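Local coordinates for motility-associated killing factor MakB (Vibrio cholerae serotype O1, PDB 6W1W), which is one part of a three-component cytotoxin structurally similar to alpha-pore-forming toxins and probably helps to build a membrane-inserted pore, at residues Met15-Tyr20 and Val181-Leu186; Asn82-Phe87 and Ser322-Ser327; Leu120-Gln125 and Ala282-Trp287; Gln134-Glu139 and Met269-Leu274; Met196-Tyr201 and Ser213-Leu218. All blocks are in the same frame, centred on the assembly; numbering follows the deposited sequence.

Contact 1: Met15-Tyr20 and Val181-Leu186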
# COMPACT_ATOMS: atom_id res chain seq x y z
N MSE A 15 -5.93 14.09 0.68
CA MSE A 15 -6.58 13.01 -0.05
C MSE A 15 -5.62 12.39 -1.06
O MSE A 15 -5.70 11.20 -1.35
CB MSE A 15 -7.84 13.50 -0.77
CG MSE A 15 -8.85 14.14 0.16
SE MSE A 15 -10.63 14.27 -0.62
CE MSE A 15 -11.51 15.29 0.79
N LEU A 16 -4.70 13.21 -1.58
CA LEU A 16 -3.62 12.67 -2.40
C LEU A 16 -2.71 11.77 -1.57
O LEU A 16 -2.29 10.70 -2.03
CB LEU A 16 -2.81 13.80 -3.03
CG LEU A 16 -3.14 14.19 -4.48
CD1 LEU A 16 -3.51 12.96 -5.31
CD2 LEU A 16 -4.24 15.24 -4.53
N THR A 17 -2.40 12.18 -0.34
CA THR A 17 -1.54 11.36 0.51
C THR A 17 -2.24 10.08 0.93
O THR A 17 -1.62 9.01 0.97
CB THR A 17 -1.09 12.17 1.73
OG1 THR A 17 -0.13 13.15 1.33
CG2 THR A 17 -0.47 11.27 2.79
N ASP A 18 -3.55 10.16 1.22
CA ASP A 18 -4.27 8.98 1.69
C ASP A 18 -4.36 7.91 0.61
O ASP A 18 -4.31 6.71 0.92
CB ASP A 18 -5.66 9.37 2.19
CG ASP A 18 -5.66 9.76 3.65
OD1 ASP A 18 -4.56 9.91 4.23
OD2 ASP A 18 -6.76 9.91 4.23
N VAL A 19 -4.50 8.30 -0.66
CA VAL A 19 -4.48 7.30 -1.73
C VAL A 19 -3.07 6.85 -2.05
O VAL A 19 -2.88 5.74 -2.57
CB VAL A 19 -5.18 7.82 -3.00
CG1 VAL A 19 -6.63 8.19 -2.71
CG2 VAL A 19 -4.42 9.01 -3.58
N TYR A 20 -2.06 7.68 -1.74
CA TYR A 20 -0.67 7.25 -1.86
C TYR A 20 -0.31 6.28 -0.74
O TYR A 20 0.31 5.24 -0.99
CB TYR A 20 0.24 8.47 -1.85
CG TYR A 20 1.73 8.18 -1.91
CD1 TYR A 20 2.25 7.28 -2.84
CD2 TYR A 20 2.62 8.83 -1.07
CE1 TYR A 20 3.61 7.03 -2.90
CE2 TYR A 20 3.98 8.59 -1.13
CZ TYR A 20 4.48 7.69 -2.05
OH TYR A 20 5.83 7.45 -2.10
N VAL A 181 3.97 8.10 6.60
CA VAL A 181 3.95 8.95 5.42
C VAL A 181 2.76 9.90 5.55
O VAL A 181 1.60 9.47 5.50
CB VAL A 181 3.88 8.13 4.13
CG1 VAL A 181 4.42 8.94 2.96
CG2 VAL A 181 4.64 6.82 4.29
N THR A 182 3.04 11.19 5.72
CA THR A 182 2.02 12.22 5.84
C THR A 182 2.15 13.22 4.69
O THR A 182 3.02 13.10 3.83
CB THR A 182 2.11 12.93 7.19
OG1 THR A 182 3.26 13.79 7.20
CG2 THR A 182 2.24 11.91 8.32
N ALA A 183 1.26 14.22 4.70
CA ALA A 183 1.24 15.26 3.68
C ALA A 183 2.23 16.38 3.97
O ALA A 183 2.95 16.82 3.06
CB ALA A 183 -0.17 15.85 3.55
N ALA A 184 2.29 16.86 5.21
CA ALA A 184 3.25 17.90 5.57
C ALA A 184 4.68 17.42 5.36
O ALA A 184 5.57 18.22 5.03
CB ALA A 184 3.04 18.34 7.01
N GLN A 185 4.92 16.12 5.55
CA GLN A 185 6.24 15.57 5.27
C GLN A 185 6.56 15.64 3.78
O GLN A 185 7.59 16.19 3.37
CB GLN A 185 6.33 14.13 5.77
CG GLN A 185 6.46 14.01 7.28
CD GLN A 185 7.69 14.72 7.81
OE1 GLN A 185 8.81 14.24 7.66
NE2 GLN A 185 7.48 15.88 8.42
N LEU A 186 5.66 15.10 2.95
CA LEU A 186 5.91 15.04 1.51
C LEU A 186 5.94 16.43 0.88
O LEU A 186 6.77 16.70 0.00
CB LEU A 186 4.85 14.16 0.84
CG LEU A 186 4.92 12.66 1.15
CD1 LEU A 186 3.63 11.97 0.76
CD2 LEU A 186 6.11 12.03 0.43
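Thr-17 and Tyr-20 project from the N-terminal helix 9-35 onto the start of the short helix 183-187, the element that precedes the beta hairpin in this largely helical toxin. Thr-17 fills the middle. Its OG1 lies 3.4 Å from Ala-183 CA; the hydroxyl has its polar partner, Leu-13 O, one turn back in its own helix. With OG1 beside the backbone N (chi1 -72°), CG2 stands anti to that nitrogen, and this methyl rests against the main chain of the opposite segment, 3.8 Å from Thr-182 C. The backbone it touches is a helix N-cap: Thr-182, whose CB is directed away from helix 9-35, accepts a weak bond at OG1 from Gln-185 N (3.3 Å, 156° at the hydrogen). Helix 183-187 is thus met at its first turn. One turn further along helix 9-35, Tyr-20 has CG anti to its backbone N (chi1 178°). Leu-186 CD1 comes to the edge of its ring, near the ring plane, 3.8 Å from Tyr-20 CD2. Val-181 crosses the tyrosine at about a right angle, with CG1 4.1 Å from Tyr-20 CE2. Phe-329 of helix 316-333 packs on both Thr-17 and Leu-186, while Tyr-192, on the way to the hairpin, touches both Val-181 and Leu-186.

Contact 2: Asn82-Phe87 and Ser322-Ser327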
# COMPACT_ATOMS: atom_id res chain seq x y z
N ASN A 82 -1.67 16.52 -15.82
CA ASN A 82 -2.22 16.94 -17.10
C ASN A 82 -3.36 17.94 -16.93
O ASN A 82 -3.52 18.85 -17.75
CB ASN A 82 -2.70 15.71 -17.89
CG ASN A 82 -3.41 16.08 -19.19
OD1 ASN A 82 -2.78 16.56 -20.14
ND2 ASN A 82 -4.72 15.85 -19.24
N TYR A 83 -4.15 17.80 -15.86
CA TYR A 83 -5.29 18.70 -15.69
C TYR A 83 -4.83 20.13 -15.41
O TYR A 83 -5.44 21.08 -15.90
CB TYR A 83 -6.20 18.21 -14.56
CG TYR A 83 -7.42 19.09 -14.39
CD1 TYR A 83 -8.48 19.03 -15.28
CD2 TYR A 83 -7.50 20.00 -13.34
CE1 TYR A 83 -9.60 19.84 -15.13
CE2 TYR A 83 -8.61 20.81 -13.18
CZ TYR A 83 -9.65 20.73 -14.08
OH TYR A 83 -10.75 21.54 -13.91
N GLN A 84 -3.77 20.29 -14.63
CA GLN A 84 -3.22 21.63 -14.41
C GLN A 84 -2.66 22.21 -15.70
O GLN A 84 -2.69 23.43 -15.90
CB GLN A 84 -2.15 21.59 -13.33
CG GLN A 84 -1.54 22.95 -13.00
CD GLN A 84 -0.32 23.27 -13.85
OE1 GLN A 84 0.41 22.36 -14.28
NE2 GLN A 84 -0.09 24.55 -14.10
N THR A 85 -2.17 21.35 -16.60
CA THR A 85 -1.62 21.83 -17.86
C THR A 85 -2.70 22.45 -18.73
O THR A 85 -2.57 23.59 -19.19
CB THR A 85 -0.92 20.68 -18.60
OG1 THR A 85 0.08 20.11 -17.75
CG2 THR A 85 -0.27 21.19 -19.88
N THR A 86 -3.80 21.72 -18.97
CA THR A 86 -4.89 22.26 -19.77
C THR A 86 -5.65 23.36 -19.05
O THR A 86 -6.36 24.13 -19.69
CB THR A 86 -5.86 21.15 -20.20
OG1 THR A 86 -6.48 20.59 -19.04
CG2 THR A 86 -5.12 20.05 -20.96
N PHE A 87 -5.51 23.45 -17.72
CA PHE A 87 -6.20 24.51 -16.98
C PHE A 87 -5.53 25.86 -17.21
O PHE A 87 -6.21 26.88 -17.33
CB PHE A 87 -6.24 24.17 -15.50
CG PHE A 87 -7.23 24.99 -14.71
CD1 PHE A 87 -6.93 26.30 -14.35
CD2 PHE A 87 -8.43 24.45 -14.30
CE1 PHE A 87 -7.83 27.05 -13.62
CE2 PHE A 87 -9.33 25.19 -13.56
CZ PHE A 87 -9.04 26.50 -13.22
N SER A 322 -3.32 27.52 -7.50
CA SER A 322 -3.57 26.41 -6.60
C SER A 322 -3.41 25.06 -7.29
O SER A 322 -2.99 24.09 -6.66
CB SER A 322 -4.97 26.53 -5.99
OG SER A 322 -5.10 27.73 -5.25
N TRP A 323 -3.74 24.99 -8.59
CA TRP A 323 -3.48 23.77 -9.34
C TRP A 323 -1.99 23.53 -9.52
O TRP A 323 -1.54 22.38 -9.55
CB TRP A 323 -4.19 23.80 -10.69
CG TRP A 323 -5.65 23.55 -10.56
CD1 TRP A 323 -6.66 24.45 -10.70
CD2 TRP A 323 -6.27 22.31 -10.21
NE1 TRP A 323 -7.87 23.85 -10.47
CE2 TRP A 323 -7.66 22.53 -10.17
CE3 TRP A 323 -5.78 21.03 -9.93
CZ2 TRP A 323 -8.56 21.52 -9.86
CZ3 TRP A 323 -6.69 20.03 -9.63
CH2 TRP A 323 -8.06 20.28 -9.60
N LYS A 324 -1.21 24.61 -9.63
CA LYS A 324 0.24 24.46 -9.72
C LYS A 324 0.81 23.86 -8.44
O LYS A 324 1.74 23.05 -8.49
CB LYS A 324 0.90 25.80 -10.03
CG LYS A 324 2.36 25.71 -10.44
CD LYS A 324 2.53 24.80 -11.66
CE LYS A 324 3.98 24.79 -12.15
NZ LYS A 324 4.92 24.29 -11.12
N THR A 325 0.24 24.24 -7.29
CA THR A 325 0.68 23.65 -6.02
C THR A 325 0.32 22.17 -5.96
O THR A 325 1.13 21.35 -5.49
CB THR A 325 0.05 24.41 -4.85
OG1 THR A 325 0.39 25.81 -4.93
CG2 THR A 325 0.54 23.86 -3.52
N ILE A 326 -0.86 21.80 -6.45
CA ILE A 326 -1.27 20.40 -6.42
C ILE A 326 -0.47 19.59 -7.43
O ILE A 326 -0.07 18.45 -7.16
CB ILE A 326 -2.79 20.27 -6.65
CG1 ILE A 326 -3.55 21.01 -5.55
CG2 ILE A 326 -3.21 18.81 -6.70
CD1 ILE A 326 -5.04 20.82 -5.61
N SER A 327 -0.22 20.16 -8.61
CA SER A 327 0.58 19.46 -9.61
C SER A 327 2.00 19.24 -9.12
O SER A 327 2.61 18.20 -9.39
CB SER A 327 0.58 20.22 -10.93
OG SER A 327 1.22 19.48 -11.95
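An aromatic cluster of Tyr-83, Phe-87 and Trp-323 joins two antiparallel helices, 69-90 and 316-333, in a buried part of the helical body. The axes of the two short segments run at 155° and approach to 9.2 Å. Trp-323 carries the contact with two parts of its indole. Tyr-83 points the edge of its ring at the six-membered ring in a T-shaped (edge-to-face) pair, planes at 69°; its CE2 lies 3.4 Å from Trp-323 CZ2, displaced toward the rim. The five-membered ring serves Phe-87: Trp-323 CD1 sits above the centre of the phenyl face, 3.8 Å from its plane, with the two rings inclined at 39°. Beside the aromatics, Gln-84 lays CG 3.5 Å from Trp-323 O. Its chain bends at chi2, and its amide end passes Lys-324, NE2 being 3.6 Å from Lys-324 CD; the lysine ammonium pairs with Glu-328 in its own helix. Gln-84 OE1 and Ser-327 OG, 3.8 Å apart, are not bonded. The two segments thus meet through ring packing and aliphatic contact, and Trp-323 NE1 is satisfied by Leu-5 O, near the chain's start, outside both helices.

Contact 3: Leu120-Gln125 and Ala282-Trp287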
# COMPACT_ATOMS: atom_id res chain seq x y z
N LEU A 120 -12.19 7.35 -14.93
CA LEU A 120 -11.05 6.46 -14.76
C LEU A 120 -10.65 6.29 -13.29
O LEU A 120 -9.90 5.36 -12.97
CB LEU A 120 -9.86 6.97 -15.58
CG LEU A 120 -9.78 6.53 -17.05
CD1 LEU A 120 -9.80 5.01 -17.17
CD2 LEU A 120 -10.88 7.17 -17.89
N THR A 121 -11.13 7.16 -12.41
CA THR A 121 -10.92 6.95 -10.98
C THR A 121 -11.86 5.89 -10.43
O THR A 121 -11.43 4.96 -9.73
CB THR A 121 -11.11 8.26 -10.20
OG1 THR A 121 -10.04 9.17 -10.51
CG2 THR A 121 -11.13 8.00 -8.70
N ASN A 122 -13.15 5.99 -10.75
CA ASN A 122 -14.12 5.01 -10.27
C ASN A 122 -13.86 3.63 -10.85
O ASN A 122 -14.20 2.62 -10.21
CB ASN A 122 -15.54 5.47 -10.59
CG ASN A 122 -15.96 6.67 -9.78
OD1 ASN A 122 -15.47 6.88 -8.66
ND2 ASN A 122 -16.86 7.48 -10.33
N GLU A 123 -13.28 3.55 -12.04
CA GLU A 123 -12.87 2.26 -12.57
C GLU A 123 -11.62 1.74 -11.87
O GLU A 123 -11.44 0.52 -11.74
CB GLU A 123 -12.63 2.34 -14.08
CG GLU A 123 -13.90 2.58 -14.89
CD GLU A 123 -13.68 2.47 -16.38
OE1 GLU A 123 -12.52 2.24 -16.80
OE2 GLU A 123 -14.66 2.60 -17.14
N ALA A 124 -10.75 2.64 -11.41
CA ALA A 124 -9.59 2.19 -10.65
C ALA A 124 -10.00 1.62 -9.30
O ALA A 124 -9.30 0.75 -8.76
CB ALA A 124 -8.61 3.35 -10.45
N GLN A 125 -11.11 2.10 -8.73
CA GLN A 125 -11.54 1.59 -7.44
C GLN A 125 -12.08 0.17 -7.55
O GLN A 125 -11.98 -0.60 -6.59
CB GLN A 125 -12.61 2.51 -6.85
CG GLN A 125 -12.99 2.20 -5.41
CD GLN A 125 -14.10 3.08 -4.88
OE1 GLN A 125 -14.52 2.96 -3.73
NE2 GLN A 125 -14.59 3.99 -5.73
N ALA A 282 -13.23 9.41 -2.26
CA ALA A 282 -13.03 10.80 -1.89
C ALA A 282 -12.20 11.54 -2.93
O ALA A 282 -12.38 12.74 -3.13
CB ALA A 282 -12.38 10.89 -0.52
N LEU A 283 -11.29 10.83 -3.61
CA LEU A 283 -10.56 11.44 -4.72
C LEU A 283 -11.46 11.63 -5.94
O LEU A 283 -11.35 12.64 -6.65
CB LEU A 283 -9.34 10.60 -5.08
CG LEU A 283 -8.31 11.29 -5.97
CD1 LEU A 283 -7.21 11.92 -5.12
CD2 LEU A 283 -7.74 10.33 -7.01
N SER A 284 -12.35 10.67 -6.20
CA SER A 284 -13.32 10.83 -7.27
C SER A 284 -14.27 11.99 -6.97
O SER A 284 -14.59 12.79 -7.86
CB SER A 284 -14.11 9.54 -7.48
OG SER A 284 -15.51 9.76 -7.40
N LEU A 285 -14.71 12.10 -5.72
CA LEU A 285 -15.55 13.23 -5.32
C LEU A 285 -14.82 14.55 -5.52
O LEU A 285 -15.47 15.58 -5.74
CB LEU A 285 -15.99 13.07 -3.86
CG LEU A 285 -16.81 14.21 -3.26
CD1 LEU A 285 -18.13 14.39 -4.00
CD2 LEU A 285 -17.05 13.98 -1.77
N LEU A 286 -13.49 14.54 -5.45
CA LEU A 286 -12.73 15.77 -5.68
C LEU A 286 -12.94 16.27 -7.10
O LEU A 286 -13.19 17.47 -7.32
CB LEU A 286 -11.24 15.53 -5.41
CG LEU A 286 -10.40 16.78 -5.66
CD1 LEU A 286 -10.96 17.91 -4.83
CD2 LEU A 286 -8.93 16.54 -5.33
N TRP A 287 -12.84 15.38 -8.09
CA TRP A 287 -13.15 15.75 -9.46
C TRP A 287 -14.63 16.07 -9.64
O TRP A 287 -14.98 16.95 -10.42
CB TRP A 287 -12.75 14.64 -10.42
CG TRP A 287 -11.30 14.30 -10.48
CD1 TRP A 287 -10.72 13.10 -10.15
CD2 TRP A 287 -10.23 15.14 -10.93
NE1 TRP A 287 -9.37 13.15 -10.36
CE2 TRP A 287 -9.04 14.40 -10.84
CE3 TRP A 287 -10.17 16.46 -11.39
CZ2 TRP A 287 -7.80 14.92 -11.20
CZ3 TRP A 287 -8.94 16.98 -11.75
CH2 TRP A 287 -7.78 16.22 -11.65
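Thr-121 and Asn-122 touch Ser-284 where the long helix 100-151 runs beside helix 276-302, two antiparallel members of the toxin's elongated helix bundle; the local axes lie 9.3 Å apart at 170°. The small serine is covered by both residues. From the threonine comes the methyl: with OG1 beside the backbone N (chi1 -69°), CG2 stands anti to that nitrogen and reaches to 3.6 Å from Ser-284 CB. Asn-122 swings its carboxamide in from the flank, and its carbonyl is the branch that does the touching. Ser-284 OG donates a weak hydrogen bond to Asn-122 OD1 at 3.1 Å, a modest polar tie in an interface that otherwise rests on packing. Flanking the serine, Leu-283 brings CD2 to 4.3 Å from Thr-121 OG1, and its side chain also packs on Phe-80 of helix 69-90. Trp-287, one turn beyond Leu-283, crosses Thr-121 at about a right angle. Further out, its indole is held from several directions: Tyr-83 forms an edge-to-face pair with it, the ring of Phe-80 meets it at about 35°, and Leu-114, Asn-117 and Ile-118 of helix 100-151 pack on it. The threonine hydroxyl turned to this ring is already bonded to Asn-117 O within its helix, and Thr-121 OG1 lies obliquely to the indole, 4.0 Å from both CD1 and NE1 of Trp-287.

Contact 4: Gln134-Glu139 and Met269-Leu274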
# COMPACT_ATOMS: atom_id res chain seq x y z
N GLN A 134 -10.01 -11.37 -4.19
CA GLN A 134 -9.12 -12.42 -4.67
C GLN A 134 -8.07 -12.76 -3.62
O GLN A 134 -7.83 -13.94 -3.34
CB GLN A 134 -8.46 -11.97 -5.98
CG GLN A 134 -9.38 -12.13 -7.18
CD GLN A 134 -10.05 -13.48 -7.18
OE1 GLN A 134 -11.24 -13.60 -6.89
NE2 GLN A 134 -9.28 -14.52 -7.49
N ALA A 135 -7.44 -11.74 -3.02
CA ALA A 135 -6.47 -11.98 -1.96
C ALA A 135 -7.14 -12.60 -0.73
O ALA A 135 -6.55 -13.47 -0.07
CB ALA A 135 -5.78 -10.67 -1.59
N LYS A 136 -8.36 -12.18 -0.42
CA LYS A 136 -9.10 -12.79 0.68
C LYS A 136 -9.44 -14.25 0.40
O LYS A 136 -9.51 -15.06 1.32
CB LYS A 136 -10.36 -11.98 0.98
CG LYS A 136 -10.10 -10.70 1.74
CD LYS A 136 -9.34 -11.01 3.01
CE LYS A 136 -8.61 -9.80 3.55
NZ LYS A 136 -7.65 -10.19 4.61
N ASN A 137 -9.66 -14.59 -0.88
CA ASN A 137 -9.97 -15.98 -1.22
C ASN A 137 -8.76 -16.89 -1.02
O ASN A 137 -8.85 -17.90 -0.32
CB ASN A 137 -10.47 -16.07 -2.66
CG ASN A 137 -11.99 -16.04 -2.77
OD1 ASN A 137 -12.70 -16.27 -1.78
ND2 ASN A 137 -12.49 -15.75 -3.97
N ALA A 138 -7.63 -16.54 -1.63
CA ALA A 138 -6.44 -17.39 -1.52
C ALA A 138 -5.94 -17.46 -0.09
O ALA A 138 -5.29 -18.45 0.29
CB ALA A 138 -5.34 -16.88 -2.45
N GLU A 139 -6.21 -16.44 0.72
CA GLU A 139 -5.83 -16.49 2.13
C GLU A 139 -6.65 -17.55 2.87
O GLU A 139 -6.09 -18.39 3.58
CB GLU A 139 -6.01 -15.12 2.78
CG GLU A 139 -4.82 -14.18 2.59
CD GLU A 139 -5.15 -12.74 2.95
OE1 GLU A 139 -6.08 -12.53 3.76
OE2 GLU A 139 -4.49 -11.82 2.41
N MET A 269 -2.44 -7.52 6.70
CA MET A 269 -1.92 -6.69 5.62
C MET A 269 -2.98 -6.43 4.56
O MET A 269 -3.08 -5.31 4.04
CB MET A 269 -0.70 -7.37 4.99
CG MET A 269 0.38 -6.43 4.48
SD MET A 269 1.89 -7.33 4.03
CE MET A 269 2.00 -8.54 5.35
N SER A 270 -3.78 -7.45 4.22
CA SER A 270 -4.80 -7.28 3.19
C SER A 270 -5.91 -6.35 3.63
O SER A 270 -6.51 -5.68 2.78
CB SER A 270 -5.39 -8.64 2.80
OG SER A 270 -4.46 -9.41 2.06
N GLU A 271 -6.20 -6.28 4.93
CA GLU A 271 -7.25 -5.38 5.40
C GLU A 271 -6.92 -3.91 5.19
O GLU A 271 -7.79 -3.06 5.40
CB GLU A 271 -7.57 -5.65 6.87
CG GLU A 271 -7.95 -7.09 7.19
CD GLU A 271 -9.21 -7.57 6.49
OE1 GLU A 271 -9.98 -6.73 5.97
OE2 GLU A 271 -9.44 -8.80 6.47
N GLU A 272 -5.68 -3.59 4.80
CA GLU A 272 -5.35 -2.23 4.39
C GLU A 272 -5.89 -1.90 3.00
O GLU A 272 -5.93 -0.72 2.65
CB GLU A 272 -3.83 -2.03 4.42
CG GLU A 272 -3.20 -2.29 5.80
CD GLU A 272 -3.80 -1.42 6.90
OE1 GLU A 272 -3.85 -0.18 6.72
OE2 GLU A 272 -4.22 -1.97 7.93
N PHE A 273 -6.30 -2.91 2.23
CA PHE A 273 -7.00 -2.64 0.97
C PHE A 273 -8.32 -1.92 1.22
O PHE A 273 -8.71 -1.06 0.43
CB PHE A 273 -7.27 -3.95 0.23
CG PHE A 273 -6.09 -4.51 -0.51
CD1 PHE A 273 -5.16 -5.32 0.13
CD2 PHE A 273 -5.92 -4.26 -1.87
CE1 PHE A 273 -4.08 -5.85 -0.55
CE2 PHE A 273 -4.84 -4.79 -2.56
CZ PHE A 273 -3.92 -5.59 -1.90
N LEU A 274 -9.01 -2.26 2.31
CA LEU A 274 -10.35 -1.72 2.55
C LEU A 274 -10.34 -0.21 2.74
O LEU A 274 -11.39 0.43 2.57
CB LEU A 274 -10.97 -2.39 3.77
CG LEU A 274 -11.48 -3.82 3.59
CD1 LEU A 274 -12.00 -4.37 4.90
CD2 LEU A 274 -12.57 -3.87 2.52
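Lys-136, on helix 100-151, reaches across to Ser-270 and Glu-271 in the segment 269-274, which holds a type I beta turn from Ser-270 to Phe-273. Its CB points neither at nor away from the partner, and the chain needs a bend to get there. CG stands beside the backbone N (chi1 -77°), chi2 of -55° turns CD, and the rest is extended. CD passes 4.1 Å from Glu-271 OE2, and CE packs 3.5 Å from Ser-270 CB. The ammonium at the tip is shared between two carboxylates. Lys-136 NZ makes a salt bridge of 2.9 Å to Glu-271 OE2, approaching from above the carboxylate plane, 63° out of it. A second salt bridge of the same length runs from Lys-136 NZ to Glu-139 OE1 on its own helix, this one on the syn lone pair. NZ also donates to Ser-267 O. The two acids come no closer than 5.7 Å, between Glu-139 OE1 and Glu-271 OE2, and the lysine lying between them probably offsets their repulsion. Ser-270 OG faces the other oxygen of Glu-139, OE2, probably as a hydrogen-bond donor, though the modelled separation is implausibly short and the detail is doubtful at this resolution. Tyr-132 OH bonds to the remaining oxygen of Glu-271. This salt-bridge network thus ties helix 100-151 to segment 269-274, while Tyr-29 of helix 9-35 covers Ala-135 and Ser-270 and helix 46-66 packs on Ala-135 and Ala-138 through Met-62 and Leu-58.

Contact 5: Met196-Tyr201 and Ser213-Leu218. With EDO (1,2-ethanediol), chain C.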
# COMPACT_ATOMS: atom_id res chain seq x y z
N MET A 196 13.94 -3.46 1.94
CA MET A 196 13.26 -4.75 2.07
C MET A 196 13.82 -5.50 3.27
O MET A 196 15.03 -5.78 3.33
CB MET A 196 13.42 -5.57 0.79
CG MET A 196 12.71 -4.98 -0.43
SD MET A 196 10.96 -4.59 -0.13
CE MET A 196 10.30 -6.21 0.28
N VAL A 197 12.95 -5.85 4.21
CA VAL A 197 13.34 -6.56 5.42
C VAL A 197 12.88 -8.00 5.27
O VAL A 197 11.70 -8.31 5.44
CB VAL A 197 12.76 -5.90 6.67
CG1 VAL A 197 13.21 -6.64 7.91
CG2 VAL A 197 13.16 -4.45 6.73
N THR A 198 13.82 -8.89 4.97
CA THR A 198 13.56 -10.32 4.97
C THR A 198 13.67 -10.86 6.39
O THR A 198 14.71 -10.68 7.04
CB THR A 198 14.55 -11.03 4.05
OG1 THR A 198 14.56 -10.40 2.77
CG2 THR A 198 14.17 -12.50 3.90
N ILE A 199 12.62 -11.51 6.86
CA ILE A 199 12.65 -12.27 8.11
C ILE A 199 12.61 -13.75 7.73
O ILE A 199 11.68 -14.20 7.05
CB ILE A 199 11.47 -11.93 9.03
CG1 ILE A 199 11.33 -10.42 9.19
CG2 ILE A 199 11.63 -12.60 10.38
CD1 ILE A 199 10.11 -10.02 10.00
N SER A 200 13.61 -14.50 8.18
CA SER A 200 13.77 -15.89 7.77
C SER A 200 13.63 -16.80 8.98
O SER A 200 14.51 -16.84 9.84
CB SER A 200 15.12 -16.12 7.07
OG SER A 200 16.08 -16.65 7.96
N TYR A 201 12.53 -17.54 9.03
CA TYR A 201 12.25 -18.46 10.11
C TYR A 201 12.81 -19.84 9.77
O TYR A 201 13.21 -20.11 8.63
CB TYR A 201 10.75 -18.54 10.39
CG TYR A 201 10.12 -17.18 10.63
CD1 TYR A 201 9.69 -16.39 9.56
CD2 TYR A 201 9.96 -16.69 11.91
CE1 TYR A 201 9.11 -15.14 9.77
CE2 TYR A 201 9.39 -15.45 12.13
CZ TYR A 201 8.97 -14.68 11.07
OH TYR A 201 8.40 -13.44 11.30
N SER A 213 10.57 -17.93 4.75
CA SER A 213 11.24 -16.64 4.68
C SER A 213 10.42 -15.70 3.82
O SER A 213 10.41 -15.85 2.59
CB SER A 213 12.66 -16.79 4.13
OG SER A 213 12.73 -16.38 2.77
N PHE A 214 9.73 -14.74 4.44
CA PHE A 214 8.99 -13.73 3.70
C PHE A 214 9.55 -12.35 4.02
O PHE A 214 10.17 -12.13 5.06
CB PHE A 214 7.48 -13.79 4.02
CG PHE A 214 7.08 -13.07 5.27
CD1 PHE A 214 7.54 -13.48 6.51
CD2 PHE A 214 6.22 -11.99 5.22
CE1 PHE A 214 7.16 -12.82 7.66
CE2 PHE A 214 5.83 -11.32 6.37
CZ PHE A 214 6.31 -11.74 7.59
N ALA A 215 9.34 -11.42 3.09
CA ALA A 215 9.96 -10.11 3.12
C ALA A 215 8.91 -9.02 3.08
O ALA A 215 7.73 -9.26 2.79
CB ALA A 215 10.95 -9.94 1.97
N GLY A 216 9.35 -7.79 3.35
CA GLY A 216 8.45 -6.65 3.38
C GLY A 216 9.24 -5.37 3.48
O GLY A 216 10.40 -5.36 3.90
N ALA A 217 8.57 -4.27 3.10
CA ALA A 217 9.22 -2.97 3.03
C ALA A 217 9.13 -2.24 4.37
O ALA A 217 8.12 -2.32 5.07
CB ALA A 217 8.60 -2.11 1.94
N LEU A 218 10.21 -1.54 4.70
CA LEU A 218 10.27 -0.67 5.87
C LEU A 218 10.58 0.74 5.39
O LEU A 218 11.47 0.94 4.56
CB LEU A 218 11.34 -1.17 6.85
CG LEU A 218 11.54 -0.41 8.17
CD1 LEU A 218 10.35 -0.61 9.10
CD2 LEU A 218 12.84 -0.83 8.84
C1 EDO C . 7.85 -5.28 8.28
O1 EDO C . 7.64 -3.91 7.90
C2 EDO C . 8.81 -5.94 7.29
O2 EDO C . 8.82 -7.36 7.48
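Tyr-201 and Phe-214 meet edge to edge at one end of a two-stranded beta hairpin, strands 193-203 and 209-220, consistent with the beta-tongue of ClyA-type alpha-pore-forming toxins. Each ring presents an edge near the plane of the other, Tyr-201 CE1 lying 3.7 Å from Phe-214 CE1. Phe-214 comes there with CG between its backbone N and carbonyl carbon (chi1 83°), and Ile-262 of helix 251-270 packs on both rings. Val-197, directed to the same sheet face as Phe-214, crosses Leu-218 obliquely, its CG2 3.8 Å from Leu-218 CB; Ile-229 of helix 225-230 covers both. On the face bearing Thr-198 and Ala-215, Met-196 bends twice and brings its thioether to the neighbouring strand, SD 4.0 Å from Ala-217 CB and CE 3.5 Å from Gly-216 C. Between these side chains run the antiparallel backbone bonds: Ile-199 N to Phe-214 O measures 3.1 Å, and Val-197 N to Gly-216 O is nearly linear at 176°, though the return bond from Gly-216 N to Val-197 O is weak. Strand 338-346 continues the sheet beyond strand 193-203. A 1,2-ethanediol, probably from the crystallisation liquor, lies beside Gly-216: its O1 donates weakly to Ala-217 O at 3.3 Å, and its O2 lies 3.9 Å from Ile-199 CD1.

How the contacts relate
Contacts 1, 2 and 3 form a continuous patch of the helical body, with centres 17 to 18 Å apart. Contact 3 links the other two: Leu-16 CD1 meets Leu-283 CD1 at 3.9 Å, and Trp-323 CH2 meets Trp-287 CZ3 at 4.0 Å. The disulfide Cys-90 to Cys-106 also joins helix 69-90 of contact 2 to helix 100-151, which contacts 3 and 4 share with centres 21 Å apart. Contact 5, the hairpin with the bound 1,2-ethanediol, lies on the other side of the chain's centre from contacts 2 and 3, its centre 39 Å from that of contact 2. Contact 4 comes within about 5 Å of it, nearest atoms, without touching.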